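Local coordinates for inosine-uridine preferring nucleoside hydrolase family protein (Bacillus anthracis, PDB 2C40) that belongs to the inosine-uridine preferring nucleoside hydrolase family and holds a calcium ion with alpha-D-ribofuranose bound to it, at residues L18-Q23 and W246-A251; A47-I52 and I60-S65; F82-L87 and Y228-P233; H107-T112 and T120-T125; R183-E186 and E190-L193. All blocks are in the same frame, centred on the assembly; numbering follows the deposited sequence.

Contact 1: residues L18-Q23 and W246-A251; sequences LFLLLQ and WDVLTA. With CA (calcium ion), chain C; RIB (alpha-D-ribofuranose), chain D.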
# COMPACT_ATOMS: atom_id res chain seq x y z
N LEU A 18 -15.65 -9.46 -1.59
CA LEU A 18 -15.67 -10.59 -2.49
C LEU A 18 -15.11 -11.84 -1.84
O LEU A 18 -15.75 -12.91 -1.83
CB LEU A 18 -14.87 -10.27 -3.76
CG LEU A 18 -14.77 -11.40 -4.77
CD1 LEU A 18 -16.12 -11.74 -5.33
CD2 LEU A 18 -13.81 -11.01 -5.88
N PHE A 19 -13.93 -11.72 -1.25
CA PHE A 19 -13.30 -12.85 -0.56
C PHE A 19 -14.20 -13.41 0.54
O PHE A 19 -14.34 -14.63 0.65
CB PHE A 19 -11.90 -12.48 -0.06
CG PHE A 19 -11.40 -13.34 1.01
CD1 PHE A 19 -10.95 -14.61 0.74
CD2 PHE A 19 -11.38 -12.89 2.35
CE1 PHE A 19 -10.45 -15.42 1.77
CE2 PHE A 19 -10.90 -13.68 3.36
CZ PHE A 19 -10.45 -14.96 3.07
N LEU A 20 -14.84 -12.56 1.33
CA LEU A 20 -15.70 -13.07 2.40
C LEU A 20 -17.03 -13.64 1.88
O LEU A 20 -17.49 -14.64 2.40
CB LEU A 20 -15.97 -11.99 3.42
CG LEU A 20 -14.76 -11.41 4.15
CD1 LEU A 20 -15.17 -10.17 4.82
CD2 LEU A 20 -14.21 -12.38 5.15
N LEU A 21 -17.66 -13.03 0.87
CA LEU A 21 -18.90 -13.58 0.29
C LEU A 21 -18.70 -15.04 -0.09
O LEU A 21 -19.58 -15.91 0.06
CB LEU A 21 -19.35 -12.80 -0.97
CG LEU A 21 -19.88 -11.37 -0.74
CD1 LEU A 21 -19.67 -10.52 -1.95
CD2 LEU A 21 -21.38 -11.36 -0.27
N LEU A 22 -17.50 -15.29 -0.59
CA LEU A 22 -17.14 -16.57 -1.13
C LEU A 22 -17.02 -17.69 -0.04
O LEU A 22 -17.06 -18.87 -0.34
CB LEU A 22 -15.84 -16.42 -1.95
CG LEU A 22 -15.92 -15.69 -3.29
CD1 LEU A 22 -14.55 -15.38 -3.81
CD2 LEU A 22 -16.72 -16.51 -4.33
N GLN A 23 -16.90 -17.29 1.23
CA GLN A 23 -16.83 -18.22 2.36
C GLN A 23 -18.21 -18.43 3.00
O GLN A 23 -18.40 -19.36 3.79
CB GLN A 23 -15.85 -17.68 3.40
CG GLN A 23 -14.47 -17.25 2.88
CD GLN A 23 -13.97 -18.12 1.76
OE1 GLN A 23 -13.79 -19.34 1.92
NE2 GLN A 23 -13.75 -17.52 0.60
N TRP A 246 -17.33 -0.12 5.39
CA TRP A 246 -18.66 0.10 4.87
C TRP A 246 -19.15 -0.98 3.94
O TRP A 246 -20.25 -1.46 4.10
CB TRP A 246 -18.71 1.38 4.09
CG TRP A 246 -18.66 2.53 4.95
CD1 TRP A 246 -19.65 2.99 5.73
CD2 TRP A 246 -17.55 3.39 5.12
NE1 TRP A 246 -19.23 4.10 6.41
CE2 TRP A 246 -17.94 4.37 6.05
CE3 TRP A 246 -16.25 3.40 4.62
CZ2 TRP A 246 -17.09 5.41 6.47
CZ3 TRP A 246 -15.40 4.42 5.04
CH2 TRP A 246 -15.83 5.41 5.96
N ASP A 247 -18.31 -1.35 2.99
CA ASP A 247 -18.66 -2.37 2.02
C ASP A 247 -18.74 -3.79 2.63
O ASP A 247 -19.63 -4.58 2.28
CB ASP A 247 -17.67 -2.33 0.87
CG ASP A 247 -17.65 -0.96 0.19
OD1 ASP A 247 -18.60 -0.15 0.40
OD2 ASP A 247 -16.72 -0.73 -0.61
N VAL A 248 -17.83 -4.08 3.56
CA VAL A 248 -17.75 -5.37 4.20
C VAL A 248 -19.02 -5.58 5.04
O VAL A 248 -19.54 -6.69 5.09
CB VAL A 248 -16.46 -5.52 5.06
CG1 VAL A 248 -16.47 -6.80 5.83
CG2 VAL A 248 -15.22 -5.52 4.18
N LEU A 249 -19.50 -4.51 5.68
CA LEU A 249 -20.68 -4.55 6.48
C LEU A 249 -21.92 -4.75 5.60
O LEU A 249 -22.85 -5.44 5.99
CB LEU A 249 -20.84 -3.26 7.25
CG LEU A 249 -21.98 -3.09 8.25
CD1 LEU A 249 -23.07 -2.29 7.64
CD2 LEU A 249 -22.50 -4.41 8.86
N THR A 250 -21.93 -4.09 4.45
CA THR A 250 -22.98 -4.26 3.44
C THR A 250 -23.09 -5.71 3.01
O THR A 250 -24.19 -6.27 2.99
CB THR A 250 -22.71 -3.37 2.21
OG1 THR A 250 -22.53 -1.99 2.62
CG2 THR A 250 -23.85 -3.43 1.23
N ALA A 251 -21.94 -6.32 2.71
CA ALA A 251 -21.85 -7.73 2.29
C ALA A 251 -22.21 -8.69 3.41
O ALA A 251 -22.85 -9.71 3.16
CB ALA A 251 -20.45 -8.02 1.78
CA CA C . -16.64 0.48 -2.76
O5 RIB D . -18.30 6.37 0.29
C5 RIB D . -17.76 5.10 0.77
C4 RIB D . -17.27 4.31 -0.44
O4 RIB D . -16.15 5.04 -0.99
C3 RIB D . -16.84 2.84 -0.24
O3 RIB D . -17.83 1.97 -0.88
C2 RIB D . -15.34 2.75 -0.76
O2 RIB D . -14.84 1.67 -1.68
C1 RIB D . -15.08 4.14 -1.38
O HOH W 1 -16.96 2.80 -3.55
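A251, L21 and L20 carry most of this small, wholly apolar contact between helix 12-21 and helix 246-255. The backbones come nearest at L21 and A251, with 6.9 Å between their CA atoms, a spacing suited to a residue as short as alanine. The CD2 branch of L21 ends 4.0 Å from A251 CB. One residue back, L20 has its CG beside the backbone N (chi1 -61°) and sends CD1 to V248 CG1 at 3.8 Å; these two branched side chains meet at a slant. Strand 27-34 takes up more of L21, while V248 also rests on V16 and S17 of helix 12-21.

One residue before V248, D247 belongs to the metal site. Its OD2 binds the calcium ion at 2.5 Å, and its OD1 lies 2.6 Å from O3 of alpha-D-ribofuranose. The ribofuranose gives the metal O2 and O3, and D9, D14 and the carbonyl of T125 share in the binding. T250 fastens its hydroxyl to W246 O (OG1 to O 2.8 Å), and T250 N reaches that oxygen from the other face of its plane.

Leucine, valine and alanine thus meet by apolar packing, with a weak hydrogen bond from D247 N to D13 OD2 nearby, while the D247 carboxylate divides its oxygens, OD2 to the calcium ion and OD1 beside ribofuranose O3.

Contact 2: residues A47-I52 and I60-S65; sequences ASRKII and IEVAAS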
# COMPACT_ATOMS: atom_id res chain seq x y z
N ALA A 47 -7.64 -8.68 -9.77
CA ALA A 47 -7.72 -9.03 -8.34
C ALA A 47 -8.96 -9.87 -8.00
O ALA A 47 -8.85 -10.88 -7.26
CB ALA A 47 -7.64 -7.76 -7.44
N SER A 48 -10.11 -9.47 -8.55
CA SER A 48 -11.39 -10.26 -8.42
C SER A 48 -11.27 -11.68 -8.97
O SER A 48 -11.67 -12.64 -8.32
CB SER A 48 -12.55 -9.59 -9.15
OG SER A 48 -12.69 -8.26 -8.73
N ARG A 49 -10.70 -11.80 -10.16
CA ARG A 49 -10.50 -13.11 -10.76
C ARG A 49 -9.58 -14.01 -9.96
O ARG A 49 -9.86 -15.19 -9.80
CB ARG A 49 -10.03 -12.98 -12.21
CG ARG A 49 -11.14 -12.38 -13.12
CD ARG A 49 -10.55 -11.80 -14.39
NE ARG A 49 -9.99 -12.84 -15.22
CZ ARG A 49 -9.06 -12.68 -16.16
NH1 ARG A 49 -8.50 -11.50 -16.37
NH2 ARG A 49 -8.68 -13.73 -16.89
N LYS A 50 -8.47 -13.45 -9.47
CA LYS A 50 -7.50 -14.20 -8.65
C LYS A 50 -8.09 -14.56 -7.27
O LYS A 50 -7.74 -15.58 -6.66
CB LYS A 50 -6.22 -13.37 -8.44
CG LYS A 50 -5.48 -12.97 -9.73
CD LYS A 50 -4.18 -12.27 -9.43
CE LYS A 50 -3.64 -11.62 -10.67
NZ LYS A 50 -2.42 -10.85 -10.36
N ILE A 51 -8.98 -13.73 -6.77
CA ILE A 51 -9.61 -14.01 -5.47
C ILE A 51 -10.57 -15.19 -5.62
O ILE A 51 -10.61 -16.07 -4.77
CB ILE A 51 -10.31 -12.76 -4.89
CG1 ILE A 51 -9.26 -11.77 -4.44
CG2 ILE A 51 -11.20 -13.15 -3.69
CD1 ILE A 51 -9.77 -10.34 -4.13
N ILE A 52 -11.30 -15.20 -6.73
CA ILE A 52 -12.24 -16.27 -7.02
C ILE A 52 -11.44 -17.55 -7.25
O ILE A 52 -11.76 -18.58 -6.68
CB ILE A 52 -13.12 -15.92 -8.21
CG1 ILE A 52 -14.01 -14.73 -7.90
CG2 ILE A 52 -14.02 -17.10 -8.60
CD1 ILE A 52 -14.61 -14.10 -9.16
N ILE A 60 -17.36 -19.16 -11.75
CA ILE A 60 -18.11 -17.95 -12.15
C ILE A 60 -17.23 -17.04 -13.01
O ILE A 60 -16.04 -17.27 -13.16
CB ILE A 60 -18.66 -17.13 -10.94
CG1 ILE A 60 -17.56 -16.76 -9.96
CG2 ILE A 60 -19.74 -17.92 -10.20
CD1 ILE A 60 -18.02 -15.77 -8.93
N GLU A 61 -17.85 -16.01 -13.58
CA GLU A 61 -17.14 -15.03 -14.40
C GLU A 61 -17.28 -13.63 -13.83
O GLU A 61 -18.24 -13.33 -13.13
CB GLU A 61 -17.62 -15.13 -15.84
CG GLU A 61 -17.50 -16.59 -16.35
CD GLU A 61 -17.81 -16.76 -17.82
OE1 GLU A 61 -18.32 -15.79 -18.46
OE2 GLU A 61 -17.55 -17.89 -18.32
N VAL A 62 -16.31 -12.78 -14.15
CA VAL A 62 -16.28 -11.39 -13.72
C VAL A 62 -16.47 -10.51 -14.96
O VAL A 62 -15.69 -10.62 -15.90
CB VAL A 62 -14.96 -11.03 -12.97
CG1 VAL A 62 -14.99 -9.64 -12.41
CG2 VAL A 62 -14.72 -12.01 -11.83
N ALA A 63 -17.51 -9.67 -14.95
CA ALA A 63 -17.76 -8.76 -16.04
C ALA A 63 -17.20 -7.38 -15.76
O ALA A 63 -17.24 -6.88 -14.63
CB ALA A 63 -19.24 -8.65 -16.30
N ALA A 64 -16.70 -6.75 -16.81
CA ALA A 64 -16.22 -5.39 -16.77
C ALA A 64 -17.30 -4.40 -17.18
O ALA A 64 -17.89 -4.55 -18.26
CB ALA A 64 -14.98 -5.27 -17.74
N SER A 65 -17.52 -3.39 -16.34
CA SER A 65 -18.41 -2.28 -16.68
C SER A 65 -17.84 -1.39 -17.77
O SER A 65 -16.63 -1.31 -17.92
CB SER A 65 -18.67 -1.41 -15.45
OG SER A 65 -19.50 -0.33 -15.78
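The 47-52 part of helix 41-55 and strand 62-64 run almost exactly antiparallel, at 176°, with their axes 9.6 Å apart. R49 and V62 are the closest backbone pair (6.7 Å between CA atoms), and farther along, I52 lies across from I60. From the strand side, V62 points at the helix and splits its two methyls between neighbours. CG2 is wedged against I52 CD1 at 3.4 Å, tighter than ordinary van der Waals contact, and also touches the aliphatic stem of R49 at CG (3.8 Å). CG1 lies 4.1 Å from S48 CB. A beta-branched residue suits this place because both arms are used.

I52 holds CG1 beside its backbone N (chi1 -65°), which carries CD1 in between V62 and I60. The I60 side chain crosses that of I52 at about a right angle: its CD1 is 3.8 Å from I52 CD1, and its CG1 meets I52 CG2. The polar ends stay out of this seam. S48 OG bonds to A44 O one turn back and to H8 NE2, and R49 NE bonds to T98 O, so arginine lends its methylenes here and its charge elsewhere.

The contact joins the last two elements of the beta-alpha-beta unit made of strand 27-34, helix 41-55 and strand 62-64; A63 pairs with V32 and V34 of strand 27-34, and helix 12-21 packs against S48 and I51.

Contact 3: residues F82-L87 and Y228-P233; sequences FYVDAL and YAIVPP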
# COMPACT_ATOMS: atom_id res chain seq x y z
N PHE A 82 -4.29 -1.96 -7.48
CA PHE A 82 -2.96 -2.32 -7.97
C PHE A 82 -2.19 -3.09 -6.94
O PHE A 82 -1.56 -4.09 -7.23
CB PHE A 82 -2.16 -1.09 -8.42
CG PHE A 82 -2.65 -0.49 -9.72
CD1 PHE A 82 -3.42 0.67 -9.73
CD2 PHE A 82 -2.37 -1.12 -10.94
CE1 PHE A 82 -3.88 1.23 -10.92
CE2 PHE A 82 -2.82 -0.57 -12.15
CZ PHE A 82 -3.58 0.60 -12.14
N TYR A 83 -2.33 -2.67 -5.69
CA TYR A 83 -1.62 -3.27 -4.60
C TYR A 83 -2.20 -4.59 -4.25
O TYR A 83 -1.44 -5.54 -4.12
CB TYR A 83 -1.56 -2.31 -3.39
CG TYR A 83 -1.26 -0.87 -3.79
CD1 TYR A 83 -1.90 0.21 -3.16
CD2 TYR A 83 -0.40 -0.58 -4.85
CE1 TYR A 83 -1.65 1.52 -3.55
CE2 TYR A 83 -0.15 0.74 -5.26
CZ TYR A 83 -0.77 1.78 -4.60
OH TYR A 83 -0.51 3.07 -4.98
N VAL A 84 -3.52 -4.70 -4.13
CA VAL A 84 -4.11 -5.99 -3.80
C VAL A 84 -3.79 -7.04 -4.88
O VAL A 84 -3.40 -8.16 -4.54
CB VAL A 84 -5.63 -5.90 -3.56
CG1 VAL A 84 -6.21 -7.28 -3.32
CG2 VAL A 84 -5.92 -4.97 -2.39
N ASP A 85 -3.89 -6.64 -6.15
CA ASP A 85 -3.57 -7.50 -7.33
C ASP A 85 -2.13 -8.00 -7.35
O ASP A 85 -1.82 -9.10 -7.87
CB ASP A 85 -3.81 -6.68 -8.60
CG ASP A 85 -3.68 -7.49 -9.84
OD1 ASP A 85 -4.19 -8.64 -9.83
OD2 ASP A 85 -3.06 -6.98 -10.81
N ALA A 86 -1.24 -7.18 -6.80
CA ALA A 86 0.17 -7.55 -6.72
C ALA A 86 0.55 -8.37 -5.50
O ALA A 86 1.69 -8.73 -5.39
CB ALA A 86 1.07 -6.33 -6.82
N LEU A 87 -0.39 -8.71 -4.62
CA LEU A 87 -0.06 -9.49 -3.42
C LEU A 87 0.29 -10.98 -3.76
O LEU A 87 -0.41 -11.63 -4.57
CB LEU A 87 -1.21 -9.41 -2.41
CG LEU A 87 -1.52 -8.13 -1.64
CD1 LEU A 87 -2.72 -8.37 -0.78
CD2 LEU A 87 -0.35 -7.63 -0.80
N TYR A 228 -5.70 -4.76 4.56
CA TYR A 228 -5.88 -3.56 5.39
C TYR A 228 -4.62 -2.77 5.73
O TYR A 228 -4.71 -1.64 6.19
CB TYR A 228 -6.72 -3.92 6.62
CG TYR A 228 -8.17 -4.08 6.22
CD1 TYR A 228 -8.83 -5.31 6.33
CD2 TYR A 228 -8.86 -3.00 5.65
CE1 TYR A 228 -10.14 -5.43 5.95
CE2 TYR A 228 -10.12 -3.12 5.23
CZ TYR A 228 -10.78 -4.35 5.36
OH TYR A 228 -12.10 -4.44 4.95
N ALA A 229 -3.45 -3.34 5.46
CA ALA A 229 -2.16 -2.67 5.59
C ALA A 229 -2.05 -1.50 4.61
O ALA A 229 -1.35 -0.52 4.84
CB ALA A 229 -1.07 -3.68 5.28
N ILE A 230 -2.68 -1.69 3.48
CA ILE A 230 -2.83 -0.71 2.38
C ILE A 230 -3.61 0.56 2.78
O ILE A 230 -3.54 1.60 2.17
CB ILE A 230 -3.54 -1.48 1.20
CG1 ILE A 230 -2.52 -2.47 0.56
CG2 ILE A 230 -4.19 -0.55 0.24
CD1 ILE A 230 -3.05 -3.49 -0.56
N VAL A 231 -4.36 0.46 3.85
CA VAL A 231 -5.16 1.54 4.33
C VAL A 231 -4.96 1.59 5.88
O VAL A 231 -5.90 1.45 6.66
CB VAL A 231 -6.59 1.25 3.79
CG1 VAL A 231 -7.44 0.42 4.73
CG2 VAL A 231 -7.27 2.52 3.34
N PRO A 232 -3.71 1.78 6.32
CA PRO A 232 -3.31 1.57 7.69
C PRO A 232 -3.61 2.78 8.62
O PRO A 232 -3.98 3.87 8.14
CB PRO A 232 -1.80 1.40 7.56
CG PRO A 232 -1.47 2.37 6.55
CD PRO A 232 -2.57 2.27 5.53
N PRO A 233 -3.42 2.59 9.93
CA PRO A 233 -3.60 3.72 10.84
C PRO A 233 -2.42 4.72 10.65
O PRO A 233 -1.29 4.30 10.47
CB PRO A 233 -3.61 3.06 12.24
CG PRO A 233 -3.69 1.54 11.98
CD PRO A 233 -3.02 1.36 10.64
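I230 reaches out nearly straight from its backbone and sets its CD1 methyl against Y83 CB and V84 CG2. An extended shape, with chi2 at 173° and CG1 beside the backbone N, gives it this reach. I230 CD1 comes within 3.4 Å of Y83 CB, close for two carbons, and within 3.7 Å of V84 CG2. The side chains of V84 and I230 cross at about a right angle where these two methyls meet. Against Y83 the isoleucine slants: its other branch, I230 CG2, stands at the edge of the tyrosine ring, near the ring plane, 4.2 Å from Y83 CD1. Tyrosine suits this border, since its CB and ring edge serve the neighbour in its own chain while the large side chain also reaches the other subunit.

Y83 and V84 belong to helix 80-85, and I230 lies near the C-terminal end of helix 219-229, so the contact ties together two helical elements outside the central sheet, about 17 Å (centre to centre) from the middle of the chain. Helix 12-21 touches both, V12 against I230 and L15 against V84. A229 of the second subunit meets Y83, P232 of the second subunit meets F82, and P232 of this chain meets Y83 of the second subunit.

Contact 4: residues H107-T112 and T120-T125; sequences HHLIET and TTLLFT. With CA (calcium ion), chain C.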
# COMPACT_ATOMS: atom_id res chain seq x y z
N HIS A 107 -25.25 -5.35 -19.10
CA HIS A 107 -25.80 -6.42 -19.89
C HIS A 107 -25.65 -7.78 -19.23
O HIS A 107 -26.57 -8.59 -19.23
CB HIS A 107 -25.15 -6.45 -21.27
CG HIS A 107 -25.64 -5.37 -22.18
ND1 HIS A 107 -25.11 -5.18 -23.44
CD2 HIS A 107 -26.59 -4.43 -22.03
CE1 HIS A 107 -25.75 -4.20 -24.04
NE2 HIS A 107 -26.64 -3.71 -23.20
N HIS A 108 -24.48 -8.00 -18.66
CA HIS A 108 -24.23 -9.20 -17.87
C HIS A 108 -25.25 -9.35 -16.74
O HIS A 108 -25.78 -10.44 -16.48
CB HIS A 108 -22.80 -9.11 -17.32
CG HIS A 108 -22.37 -10.29 -16.53
ND1 HIS A 108 -22.07 -10.22 -15.17
CD2 HIS A 108 -22.17 -11.58 -16.89
CE1 HIS A 108 -21.71 -11.41 -14.75
NE2 HIS A 108 -21.78 -12.26 -15.76
N LEU A 109 -25.51 -8.26 -16.05
CA LEU A 109 -26.45 -8.25 -14.95
C LEU A 109 -27.85 -8.68 -15.43
O LEU A 109 -28.49 -9.54 -14.83
CB LEU A 109 -26.45 -6.86 -14.32
CG LEU A 109 -27.52 -6.40 -13.32
CD1 LEU A 109 -27.73 -7.38 -12.25
CD2 LEU A 109 -27.00 -5.10 -12.73
N ILE A 110 -28.30 -8.09 -16.54
CA ILE A 110 -29.61 -8.41 -17.13
C ILE A 110 -29.72 -9.90 -17.44
O ILE A 110 -30.69 -10.56 -17.05
CB ILE A 110 -29.90 -7.55 -18.42
CG1 ILE A 110 -30.09 -6.07 -18.06
CG2 ILE A 110 -31.12 -8.03 -19.20
CD1 ILE A 110 -30.07 -5.10 -19.25
N GLU A 111 -28.72 -10.41 -18.16
CA GLU A 111 -28.75 -11.80 -18.66
C GLU A 111 -28.66 -12.79 -17.49
O GLU A 111 -29.35 -13.80 -17.50
CB GLU A 111 -27.63 -12.07 -19.66
CG GLU A 111 -27.89 -11.57 -21.07
N THR A 112 -27.84 -12.49 -16.48
CA THR A 112 -27.76 -13.32 -15.29
C THR A 112 -29.11 -13.34 -14.57
O THR A 112 -29.63 -14.39 -14.25
CB THR A 112 -26.72 -12.81 -14.26
OG1 THR A 112 -25.47 -12.61 -14.90
CG2 THR A 112 -26.56 -13.81 -13.12
N THR A 120 -32.97 -12.85 -7.48
CA THR A 120 -31.63 -12.68 -6.92
C THR A 120 -31.50 -11.39 -6.12
O THR A 120 -32.12 -10.40 -6.46
CB THR A 120 -30.43 -12.94 -7.91
OG1 THR A 120 -29.45 -11.88 -7.86
CG2 THR A 120 -30.86 -13.20 -9.29
N THR A 121 -30.73 -11.45 -5.03
CA THR A 121 -30.37 -10.27 -4.27
C THR A 121 -29.19 -9.53 -4.94
O THR A 121 -28.15 -10.12 -5.19
CB THR A 121 -29.98 -10.62 -2.83
OG1 THR A 121 -31.09 -11.23 -2.20
CG2 THR A 121 -29.61 -9.35 -2.00
N LEU A 122 -29.36 -8.22 -5.17
CA LEU A 122 -28.31 -7.36 -5.72
C LEU A 122 -27.56 -6.69 -4.60
O LEU A 122 -28.15 -6.12 -3.68
CB LEU A 122 -28.91 -6.27 -6.59
CG LEU A 122 -29.75 -6.68 -7.77
CD1 LEU A 122 -30.21 -5.38 -8.45
CD2 LEU A 122 -28.95 -7.54 -8.72
N LEU A 123 -26.24 -6.82 -4.65
CA LEU A 123 -25.36 -6.27 -3.69
C LEU A 123 -24.42 -5.32 -4.46
O LEU A 123 -23.64 -5.78 -5.30
CB LEU A 123 -24.54 -7.40 -3.09
CG LEU A 123 -23.84 -7.23 -1.74
CD1 LEU A 123 -22.58 -8.04 -1.73
CD2 LEU A 123 -23.59 -5.83 -1.32
N PHE A 124 -24.54 -4.02 -4.21
CA PHE A 124 -23.72 -3.01 -4.84
C PHE A 124 -22.93 -2.27 -3.75
O PHE A 124 -23.51 -1.63 -2.83
CB PHE A 124 -24.55 -2.04 -5.66
CG PHE A 124 -24.97 -2.56 -7.01
CD1 PHE A 124 -25.65 -3.75 -7.15
CD2 PHE A 124 -24.63 -1.88 -8.17
CE1 PHE A 124 -26.04 -4.25 -8.42
CE2 PHE A 124 -25.03 -2.37 -9.43
CZ PHE A 124 -25.71 -3.57 -9.52
N THR A 125 -21.59 -2.33 -3.88
CA THR A 125 -20.71 -1.68 -2.99
C THR A 125 -19.89 -0.53 -3.62
O THR A 125 -19.13 0.11 -2.92
CB THR A 125 -19.79 -2.68 -2.23
OG1 THR A 125 -18.93 -3.42 -3.12
CG2 THR A 125 -20.62 -3.62 -1.42
CA CA C . -16.64 0.48 -2.76
O HOH W 1 -16.96 2.80 -3.55
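Strand 120-124 leads into the calcium site, and L109 of the preceding helix 105-115 packs on it through L122 and F124. T125, just beyond the strand, offers its carbonyl O to the calcium ion at 2.5 Å. L109 has CG turned away from its backbone N (chi1 167°), and its two methyls divide the work: CD1 meets L122 CD2 at 3.7 Å, and CD2 approaches F124 CZ at 3.8 Å. That second approach is in the plane of the ring, at its edge. A leucine fork suits a strand whose alternate residues, L122 and F124, face the same way.

On the helix, the T112 hydroxyl bonds to H108 O (OG1 to O 2.7 Å) from above the carbonyl plane, and sits over the H108 ring.

Strand 120-124 runs parallel between strands 2-8 and 145-151 of the central sheet. Helix 129-137 fills in beside the contact, with A134 touching L109 and L131 touching both L122 and F124.

Contact 5: residues R183-E186 and E190-L193; sequences RVWE and EIDL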
# COMPACT_ATOMS: atom_id res chain seq x y z
N ARG A 183 -32.65 7.11 -10.69
CA ARG A 183 -33.23 6.00 -11.48
C ARG A 183 -33.54 4.72 -10.67
O ARG A 183 -34.60 4.07 -10.82
CB ARG A 183 -32.22 5.55 -12.47
CG ARG A 183 -32.41 6.04 -13.77
CD ARG A 183 -33.03 4.97 -14.68
NE ARG A 183 -33.73 5.68 -15.74
CZ ARG A 183 -33.14 6.49 -16.61
NH1 ARG A 183 -31.82 6.63 -16.60
NH2 ARG A 183 -33.86 7.12 -17.52
N VAL A 184 -32.57 4.34 -9.84
CA VAL A 184 -32.76 3.16 -8.98
C VAL A 184 -33.88 3.49 -8.00
O VAL A 184 -34.83 2.69 -7.79
CB VAL A 184 -31.48 2.76 -8.26
CG1 VAL A 184 -31.76 1.71 -7.20
CG2 VAL A 184 -30.43 2.27 -9.26
N TRP A 185 -33.84 4.69 -7.45
CA TRP A 185 -34.87 5.12 -6.51
C TRP A 185 -36.28 5.12 -7.14
O TRP A 185 -37.24 4.87 -6.42
CB TRP A 185 -34.58 6.51 -5.96
CG TRP A 185 -34.10 6.62 -4.52
CD1 TRP A 185 -34.66 7.40 -3.54
CD2 TRP A 185 -32.97 5.99 -3.92
NE1 TRP A 185 -33.96 7.30 -2.40
CE2 TRP A 185 -32.91 6.45 -2.59
CE3 TRP A 185 -32.00 5.08 -4.38
CZ2 TRP A 185 -31.92 6.03 -1.72
CZ3 TRP A 185 -31.05 4.65 -3.50
CH2 TRP A 185 -31.02 5.13 -2.18
N GLU A 186 -36.41 5.36 -8.44
CA GLU A 186 -37.73 5.33 -9.03
C GLU A 186 -38.19 3.90 -9.33
O GLU A 186 -39.37 3.67 -9.48
CB GLU A 186 -37.85 6.27 -10.24
CG GLU A 186 -36.89 5.99 -11.36
CD GLU A 186 -37.18 6.82 -12.62
OE1 GLU A 186 -38.10 6.47 -13.40
OE2 GLU A 186 -36.45 7.80 -12.85
N GLU A 190 -37.30 -3.18 -3.57
CA GLU A 190 -36.92 -2.95 -2.15
C GLU A 190 -35.39 -2.64 -1.99
O GLU A 190 -34.53 -3.30 -2.59
CB GLU A 190 -37.34 -4.13 -1.25
CG GLU A 190 -38.89 -4.31 -0.96
CD GLU A 190 -39.62 -2.99 -0.54
OE1 GLU A 190 -39.27 -2.40 0.51
OE2 GLU A 190 -40.53 -2.53 -1.29
N ILE A 191 -35.08 -1.63 -1.17
CA ILE A 191 -33.71 -1.14 -0.96
C ILE A 191 -33.33 -1.13 0.52
O ILE A 191 -33.97 -0.46 1.34
CB ILE A 191 -33.50 0.31 -1.52
CG1 ILE A 191 -33.95 0.41 -2.98
CG2 ILE A 191 -32.06 0.75 -1.42
CD1 ILE A 191 -33.68 1.68 -3.59
N ASP A 192 -32.32 -1.94 0.83
CA ASP A 192 -31.60 -1.86 2.07
C ASP A 192 -30.35 -0.98 1.84
O ASP A 192 -29.56 -1.22 0.91
CB ASP A 192 -31.21 -3.26 2.57
CG ASP A 192 -32.43 -4.22 2.77
OD1 ASP A 192 -33.56 -3.78 3.08
OD2 ASP A 192 -32.21 -5.44 2.62
N LEU A 193 -30.20 0.03 2.70
CA LEU A 193 -29.11 1.03 2.64
C LEU A 193 -28.16 0.86 3.80
O LEU A 193 -28.58 0.97 4.96
CB LEU A 193 -29.61 2.46 2.84
CG LEU A 193 -29.74 3.44 1.71
CD1 LEU A 193 -29.82 4.87 2.24
CD2 LEU A 193 -28.61 3.28 0.69
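This is an apolar helix-to-strand contact across a tight connection, in which W185, near the end of helix 178-186, meets I191 and L193 of the next strand, and V184 meets I191. The I191 side chain brings CD1 over one face of the W185 six-membered ring in a CH-pi contact, 4.3 Å from CD1 to the ring centroid and 28° off the normal. It lies toward the rim, where CE3 is the nearest ring atom at 3.9 Å. L193 takes another approach: its CD2 stands at the ring edge, 4.2 Å from W185 CH2. V184 CG1 also touches I191 CD1, at 4.1 Å. The indole starts away from the strand but is long enough to come back to it.

Strand 191-194 lies between strands 145-151 and 286-292, with backbone bonds to L148 and H289; beyond, V288 and strand 261-269 touch W185, and L131 of helix 129-137 touches V184.

Contacts 1 and 4 meet at the calcium ion, to which D247 and the T125 carbonyl both bind; their centres are 16 Å apart, and L123 of contact 4 touches L21, T250 and A251 of contact 1. Contact 2 also touches contact 1, with L18 CD2 3.6 Å from S48 CA. A salt bridge, K50 NZ to D85 OD1 at 2.9 Å, joins contacts 2 and 3, and contact 3 also reaches contact 1 through Y228 OH packing on V248. Contacts 2, 4 and 5 all lie on one sheet. Contact 5 is the most remote from contact 3, with centres about 32 Å apart. Its L193 side chain is about 11 Å from alpha-D-ribofuranose.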